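Local coordinates for phospholipase C-beta (PLC-beta) (Sepia officinalis, PDB 3QR0), which is a multidomain phospholipase C of the beta class, combining a PH domain, EF-hand-like modules, a TIM-barrel core carrying a calcium ion, and a C2 domain, at residues K149-E154 and S658-S663; I721-S724 and F730-H733. One frame throughout, in Å; residues are numbered along the deposited sequence.

Contact 1 of 2, residues K149-E154 and S658-S663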
ATOM      1  N   LYS A 149      11.277   2.715   5.852  1.00 24.52           N
ATOM      2  CA  LYS A 149      12.673   2.946   6.198  1.00 25.15           C
ATOM      3  C   LYS A 149      13.625   2.522   5.075  1.00 24.81           C
ATOM      4  O   LYS A 149      13.322   1.627   4.278  1.00 24.56           O
ATOM      5  CB  LYS A 149      13.047   2.291   7.535  1.00 25.44           C
ATOM      6  CG  LYS A 149      12.996   0.789   7.574  1.00 26.83           C
ATOM      7  CD  LYS A 149      13.065   0.305   9.024  1.00 27.90           C
ATOM      8  CE  LYS A 149      12.683  -1.146   9.161  1.00 28.58           C
ATOM      9  NZ  LYS A 149      11.314  -1.421   8.641  1.00 29.99           N
ATOM     10  N   ASN A 150      14.769   3.199   5.019  1.00 24.61           N
ATOM     11  CA  ASN A 150      15.767   2.960   3.985  1.00 24.69           C
ATOM     12  C   ASN A 150      16.564   1.712   4.366  1.00 24.76           C
ATOM     13  O   ASN A 150      16.323   1.121   5.421  1.00 24.49           O
ATOM     14  CB  ASN A 150      16.670   4.202   3.835  1.00 24.83           C
ATOM     15  CG  ASN A 150      17.356   4.284   2.473  1.00 25.61           C
ATOM     16  OD1 ASN A 150      17.241   3.376   1.651  1.00 26.00           O
ATOM     17  ND2 ASN A 150      18.087   5.375   2.240  1.00 25.48           N
ATOM     18  N   GLN A 151      17.506   1.310   3.519  1.00 25.05           N
ATOM     19  CA  GLN A 151      18.236   0.059   3.728  1.00 25.39           C
ATOM     20  C   GLN A 151      19.028  -0.012   5.040  1.00 25.43           C
ATOM     21  O   GLN A 151      19.091  -1.083   5.651  1.00 25.36           O
ATOM     22  CB  GLN A 151      19.163  -0.233   2.549  1.00 26.11           C
ATOM     23  CG  GLN A 151      19.626  -1.678   2.493  1.00 27.83           C
ATOM     24  CD  GLN A 151      20.513  -1.952   1.303  1.00 30.55           C
ATOM     25  OE1 GLN A 151      21.694  -2.285   1.455  1.00 34.19           O
ATOM     26  NE2 GLN A 151      19.958  -1.805   0.104  1.00 30.03           N
ATOM     27  N   LEU A 152      19.624   1.102   5.474  1.00 25.18           N
ATOM     28  CA  LEU A 152      20.333   1.135   6.767  1.00 25.37           C
ATOM     29  C   LEU A 152      19.383   0.835   7.929  1.00 25.20           C
ATOM     30  O   LEU A 152      19.752   0.144   8.878  1.00 25.48           O
ATOM     31  CB  LEU A 152      21.022   2.483   7.003  1.00 25.48           C
ATOM     32  CG  LEU A 152      21.942   2.562   8.229  1.00 26.25           C
ATOM     33  CD1 LEU A 152      23.178   1.687   8.040  1.00 26.54           C
ATOM     34  CD2 LEU A 152      22.353   4.010   8.507  1.00 25.78           C
ATOM     35  N   GLY A 153      18.163   1.361   7.852  1.00 24.65           N
ATOM     36  CA  GLY A 153      17.119   1.028   8.817  1.00 24.37           C
ATOM     37  C   GLY A 153      16.767  -0.450   8.824  1.00 24.22           C
ATOM     38  O   GLY A 153      16.497  -1.022   9.886  1.00 24.25           O
ATOM     39  N   GLU A 154      16.760  -1.075   7.648  1.00 24.11           N
ATOM     40  CA  GLU A 154      16.507  -2.514   7.555  1.00 24.40           C
ATOM     41  C   GLU A 154      17.682  -3.326   8.087  1.00 24.47           C
ATOM     42  O   GLU A 154      17.493  -4.425   8.610  1.00 24.24           O
ATOM     43  CB  GLU A 154      16.184  -2.938   6.121  1.00 24.65           C
ATOM     44  CG  GLU A 154      14.807  -2.494   5.637  1.00 26.17           C
ATOM     45  CD  GLU A 154      13.645  -3.217   6.333  1.00 29.09           C
ATOM     46  OE1 GLU A 154      13.867  -4.205   7.070  1.00 31.31           O
ATOM     47  OE2 GLU A 154      12.494  -2.777   6.143  1.00 31.82           O
ATOM     48  N   SER A 658      22.206  -1.724  -9.271  1.00 25.32           N
ATOM     49  CA  SER A 658      22.405  -2.970  -8.547  1.00 25.50           C
ATOM     50  C   SER A 658      21.213  -3.292  -7.654  1.00 24.52           C
ATOM     51  O   SER A 658      20.263  -2.519  -7.569  1.00 23.51           O
ATOM     52  CB  SER A 658      23.677  -2.882  -7.702  1.00 26.01           C
ATOM     53  OG  SER A 658      23.534  -1.927  -6.666  1.00 25.97           O
ATOM     54  N   ALA A 659      21.269  -4.450  -7.009  1.00 24.62           N
ATOM     55  CA  ALA A 659      20.279  -4.832  -6.008  1.00 24.40           C
ATOM     56  C   ALA A 659      20.958  -5.553  -4.859  1.00 24.86           C
ATOM     57  O   ALA A 659      22.042  -6.106  -5.025  1.00 25.57           O
ATOM     58  CB  ALA A 659      19.194  -5.708  -6.621  1.00 23.82           C
ATOM     59  N   GLN A 660      20.322  -5.520  -3.691  1.00 25.05           N
ATOM     60  CA  GLN A 660      20.847  -6.163  -2.496  1.00 25.65           C
ATOM     61  C   GLN A 660      19.805  -7.077  -1.869  1.00 25.74           C
ATOM     62  O   GLN A 660      18.629  -6.722  -1.788  1.00 24.91           O
ATOM     63  CB  GLN A 660      21.278  -5.122  -1.462  1.00 25.77           C
ATOM     64  CG  GLN A 660      22.368  -4.162  -1.947  1.00 26.53           C
ATOM     65  CD  GLN A 660      21.828  -3.041  -2.806  1.00 26.51           C
ATOM     66  OE1 GLN A 660      20.846  -2.383  -2.445  1.00 27.83           O
ATOM     67  NE2 GLN A 660      22.462  -2.814  -3.956  1.00 27.15           N
ATOM     68  N   PHE A 661      20.255  -8.249  -1.430  1.00 26.54           N
ATOM     69  CA  PHE A 661      19.456  -9.157  -0.611  1.00 27.14           C
ATOM     70  C   PHE A 661      18.118  -9.502  -1.237  1.00 27.08           C
ATOM     71  O   PHE A 661      17.087  -9.451  -0.575  1.00 26.31           O
ATOM     72  CB  PHE A 661      19.245  -8.568   0.784  1.00 26.99           C
ATOM     73  CG  PHE A 661      20.517  -8.246   1.498  1.00 28.29           C
ATOM     74  CD1 PHE A 661      21.369  -9.259   1.903  1.00 30.94           C
ATOM     75  CD2 PHE A 661      20.861  -6.932   1.771  1.00 29.88           C
ATOM     76  CE1 PHE A 661      22.549  -8.968   2.568  1.00 31.51           C
ATOM     77  CE2 PHE A 661      22.032  -6.636   2.440  1.00 30.81           C
ATOM     78  CZ  PHE A 661      22.879  -7.654   2.836  1.00 30.96           C
ATOM     79  N   LEU A 662      18.139  -9.847  -2.518  1.00 27.98           N
ATOM     80  CA  LEU A 662      16.915 -10.243  -3.207  1.00 28.66           C
ATOM     81  C   LEU A 662      16.378 -11.574  -2.698  1.00 29.83           C
ATOM     82  O   LEU A 662      15.173 -11.801  -2.730  1.00 29.68           O
ATOM     83  CB  LEU A 662      17.141 -10.328  -4.715  1.00 28.52           C
ATOM     84  CG  LEU A 662      17.396  -9.004  -5.428  1.00 28.10           C
ATOM     85  CD1 LEU A 662      17.505  -9.261  -6.923  1.00 27.59           C
ATOM     86  CD2 LEU A 662      16.297  -7.978  -5.127  1.00 26.05           C
ATOM     87  N   SER A 663      17.266 -12.452  -2.232  1.00 31.74           N
ATOM     88  CA  SER A 663      16.864 -13.801  -1.847  1.00 33.08           C
ATOM     89  C   SER A 663      17.852 -14.486  -0.907  1.00 34.55           C
ATOM     90  O   SER A 663      19.035 -14.135  -0.855  1.00 34.76           O
ATOM     91  CB  SER A 663      16.688 -14.654  -3.106  1.00 33.58           C
ATOM     92  OG  SER A 663      16.380 -15.991  -2.768  1.00 34.47           O
TER
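Gln151 and Gln660 meet through their side-chain amides: NE2 of Gln151 donates to OE1 of Gln660 at 2.8 Å, the one hydrogen bond between 149-154 and 658-663. The N-H...O angle is 158°, and OE1 of Gln660 lies almost in the amide plane of Gln151, as expected for a well-directed N-H. On the acceptor side the donor is tilted somewhat from the carbonyl plane, and the two amide planes are turned 38° apart. The side chains cross at about a right angle. Gln151 reaches over fully extended, with CG anti to its main-chain nitrogen (chi1 -163°), whereas the Gln660 chain bends at its second torsion, which turns OE1 toward the arriving amide; Gln660 CG lies 3.9 Å from Gln151 NE2. A 9.2 Å separation between the CA atoms of Gln151 and Gln660 confirms that the backbones stand well apart and that side chains alone bridge them. The other end of the Gln151 amide faces Phe661, with OE1 4.5 Å from CE2 at the ring edge, near the ring plane. Tyr222 OH hydrogen-bonds to this OE1, fixing the amide from its second end. In the next shell, Asn150 occupies the N-cap position without a side-chain capping bond; its OD1 instead takes the N-H of Gln151 at 2.8 Å, from above the carbonyl plane. Lys149 NZ bridges to Glu154 OE2 at 3.1 Å, tying the residues before helix 151-165 to its first turn. The contact thus joins the start of this helix in the EF-hand region to the end of C2 strand 650-660, with helix 215-225 packing on Leu152, Gln660 and Phe661, and strands 746-751 and 761-771 bordering the two glutamines.

Contact 2 of 2, residues I721-S724 and F730-H733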
ATOM      1  N   ILE A 721       9.346   0.191 -10.360  1.00 22.10           N
ATOM      2  CA  ILE A 721      10.435  -0.779 -10.489  1.00 22.74           C
ATOM      3  C   ILE A 721       9.913  -2.162 -10.106  1.00 22.50           C
ATOM      4  O   ILE A 721       9.329  -2.321  -9.036  1.00 22.23           O
ATOM      5  CB  ILE A 721      11.630  -0.401  -9.581  1.00 22.90           C
ATOM      6  CG1 ILE A 721      12.312   0.872 -10.094  1.00 24.49           C
ATOM      7  CG2 ILE A 721      12.652  -1.539  -9.518  1.00 23.45           C
ATOM      8  CD1 ILE A 721      13.461   1.376  -9.191  1.00 25.77           C
ATOM      9  N   ILE A 722      10.111  -3.150 -10.978  1.00 22.89           N
ATOM     10  CA  ILE A 722       9.696  -4.527 -10.711  1.00 22.74           C
ATOM     11  C   ILE A 722      10.902  -5.453 -10.837  1.00 23.19           C
ATOM     12  O   ILE A 722      11.602  -5.436 -11.845  1.00 23.32           O
ATOM     13  CB  ILE A 722       8.586  -5.017 -11.681  1.00 22.73           C
ATOM     14  CG1 ILE A 722       7.425  -4.017 -11.766  1.00 22.33           C
ATOM     15  CG2 ILE A 722       8.060  -6.380 -11.222  1.00 23.08           C
ATOM     16  CD1 ILE A 722       7.565  -2.978 -12.864  1.00 23.56           C
ATOM     17  N   VAL A 723      11.150  -6.252  -9.807  1.00 23.39           N
ATOM     18  CA  VAL A 723      12.239  -7.216  -9.839  1.00 24.10           C
ATOM     19  C   VAL A 723      11.660  -8.623  -9.927  1.00 24.83           C
ATOM     20  O   VAL A 723      10.754  -8.973  -9.166  1.00 24.61           O
ATOM     21  CB  VAL A 723      13.151  -7.106  -8.606  1.00 23.99           C
ATOM     22  CG1 VAL A 723      14.339  -8.048  -8.752  1.00 23.42           C
ATOM     23  CG2 VAL A 723      13.624  -5.660  -8.401  1.00 23.07           C
ATOM     24  N   SER A 724      12.194  -9.416 -10.853  1.00 26.14           N
ATOM     25  CA  SER A 724      11.727 -10.781 -11.093  1.00 27.13           C
ATOM     26  C   SER A 724      12.886 -11.763 -11.195  1.00 28.52           C
ATOM     27  O   SER A 724      14.006 -11.384 -11.541  1.00 28.70           O
ATOM     28  CB  SER A 724      10.926 -10.835 -12.398  1.00 27.28           C
ATOM     29  OG  SER A 724       9.821  -9.948 -12.362  1.00 27.25           O
ATOM     30  N   PHE A 730       7.790 -13.171  -9.695  1.00 28.04           N
ATOM     31  CA  PHE A 730       7.835 -11.881  -9.020  1.00 26.91           C
ATOM     32  C   PHE A 730       8.648 -11.950  -7.728  1.00 26.34           C
ATOM     33  O   PHE A 730       8.486 -12.880  -6.942  1.00 26.46           O
ATOM     34  CB  PHE A 730       6.404 -11.452  -8.708  1.00 26.53           C
ATOM     35  CG  PHE A 730       6.295 -10.125  -8.021  1.00 25.93           C
ATOM     36  CD1 PHE A 730       6.303  -8.952  -8.755  1.00 25.63           C
ATOM     37  CD2 PHE A 730       6.143 -10.052  -6.643  1.00 25.38           C
ATOM     38  CE1 PHE A 730       6.179  -7.726  -8.124  1.00 25.65           C
ATOM     39  CE2 PHE A 730       6.022  -8.830  -6.007  1.00 25.12           C
ATOM     40  CZ  PHE A 730       6.038  -7.668  -6.750  1.00 25.17           C
ATOM     41  N   ILE A 731       9.522 -10.966  -7.511  1.00 25.16           N
ATOM     42  CA  ILE A 731      10.287 -10.875  -6.266  1.00 24.27           C
ATOM     43  C   ILE A 731       9.781  -9.698  -5.440  1.00 23.09           C
ATOM     44  O   ILE A 731       9.364  -9.864  -4.291  1.00 22.08           O
ATOM     45  CB  ILE A 731      11.794 -10.707  -6.529  1.00 24.70           C
ATOM     46  CG1 ILE A 731      12.367 -11.972  -7.168  1.00 25.48           C
ATOM     47  CG2 ILE A 731      12.530 -10.384  -5.237  1.00 24.58           C
ATOM     48  CD1 ILE A 731      13.762 -11.786  -7.707  1.00 26.80           C
ATOM     49  N   GLY A 732       9.832  -8.510  -6.028  1.00 22.24           N
ATOM     50  CA  GLY A 732       9.376  -7.304  -5.357  1.00 21.48           C
ATOM     51  C   GLY A 732       9.239  -6.137  -6.311  1.00 21.25           C
ATOM     52  O   GLY A 732       9.663  -6.209  -7.468  1.00 21.09           O
ATOM     53  N   HIS A 733       8.632  -5.062  -5.826  1.00 20.74           N
ATOM     54  CA  HIS A 733       8.437  -3.873  -6.628  1.00 20.85           C
ATOM     55  C   HIS A 733       8.437  -2.622  -5.760  1.00 20.83           C
ATOM     56  O   HIS A 733       8.478  -2.696  -4.528  1.00 19.82           O
ATOM     57  CB  HIS A 733       7.122  -3.978  -7.414  1.00 21.17           C
ATOM     58  CG  HIS A 733       5.911  -3.612  -6.618  1.00 21.05           C
ATOM     59  ND1 HIS A 733       4.990  -2.685  -7.053  1.00 22.37           N
ATOM     60  CD2 HIS A 733       5.485  -4.023  -5.398  1.00 21.13           C
ATOM     61  CE1 HIS A 733       4.047  -2.542  -6.136  1.00 22.51           C
ATOM     62  NE2 HIS A 733       4.322  -3.346  -5.124  1.00 21.44           N
TER
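A classic beta bulge interrupts the antiparallel hairpin of strands 718-725 and 730-737 in the C2 domain: Ile731 and Gly732 both face Val723. Val723 O receives Ile731 N at 2.9 Å and, more weakly, Gly732 N at 3.3 Å. The return bond, from Val723 N to Gly732 O, is 2.8 Å long and nearly straight, with an N-H...O angle of 174°. Non-hydrogen-bonded pairs flank the bulge, Ile722 with His733 and Ser724 with Phe730, and the one-residue shift in pairing between Val723 and Ser724 locates the extra residue. Beside the first of these pairs, His733 CA makes a CA-H...O contact to Ile721 O at 3.0 Å. On the face shared by Ile722 and Phe730, the methyl CG2 of Ile722 meets the ring atom CE1 of Phe730 at 3.9 Å, the side chains crossing at about a right angle. Val723 CG1 and Ile731 CD1 also pack at 3.9 Å. Here CG1 of Val723 stands anti to the main-chain nitrogen (chi1 -175°), which directs it to the end of the isoleucine chain. Within the strand, Gly732 N sits above one face of the Phe730 ring, toward its rim. The His733 ring is held at ND1 by Arg720. Strand 669-676 pairs with 718-725 on its other side, and Leu750 of strand 746-751 packs against Val723.

Both contacts are largely buried and draw on the C2 domain, but they work at different levels. Contact 2 is internal to one sheet: two segments with five residues between them, 324 Å² of buried surface, main-chain bonds and apolar packing. Contact 1 spans 504 residues between the EF-hand region and the C2 domain, buries 105 Å², and relies on a polar side-chain bridge. Their centres lie 13 Å apart, and Leu662 connects them directly: its CD1 packs against Val723 CG1 at 3.9 Å, while its O lies beside Ile731 CG2. The segment 658-663 therefore faces the helical region through Gln660 and Phe661 and the bulged hairpin through Leu662.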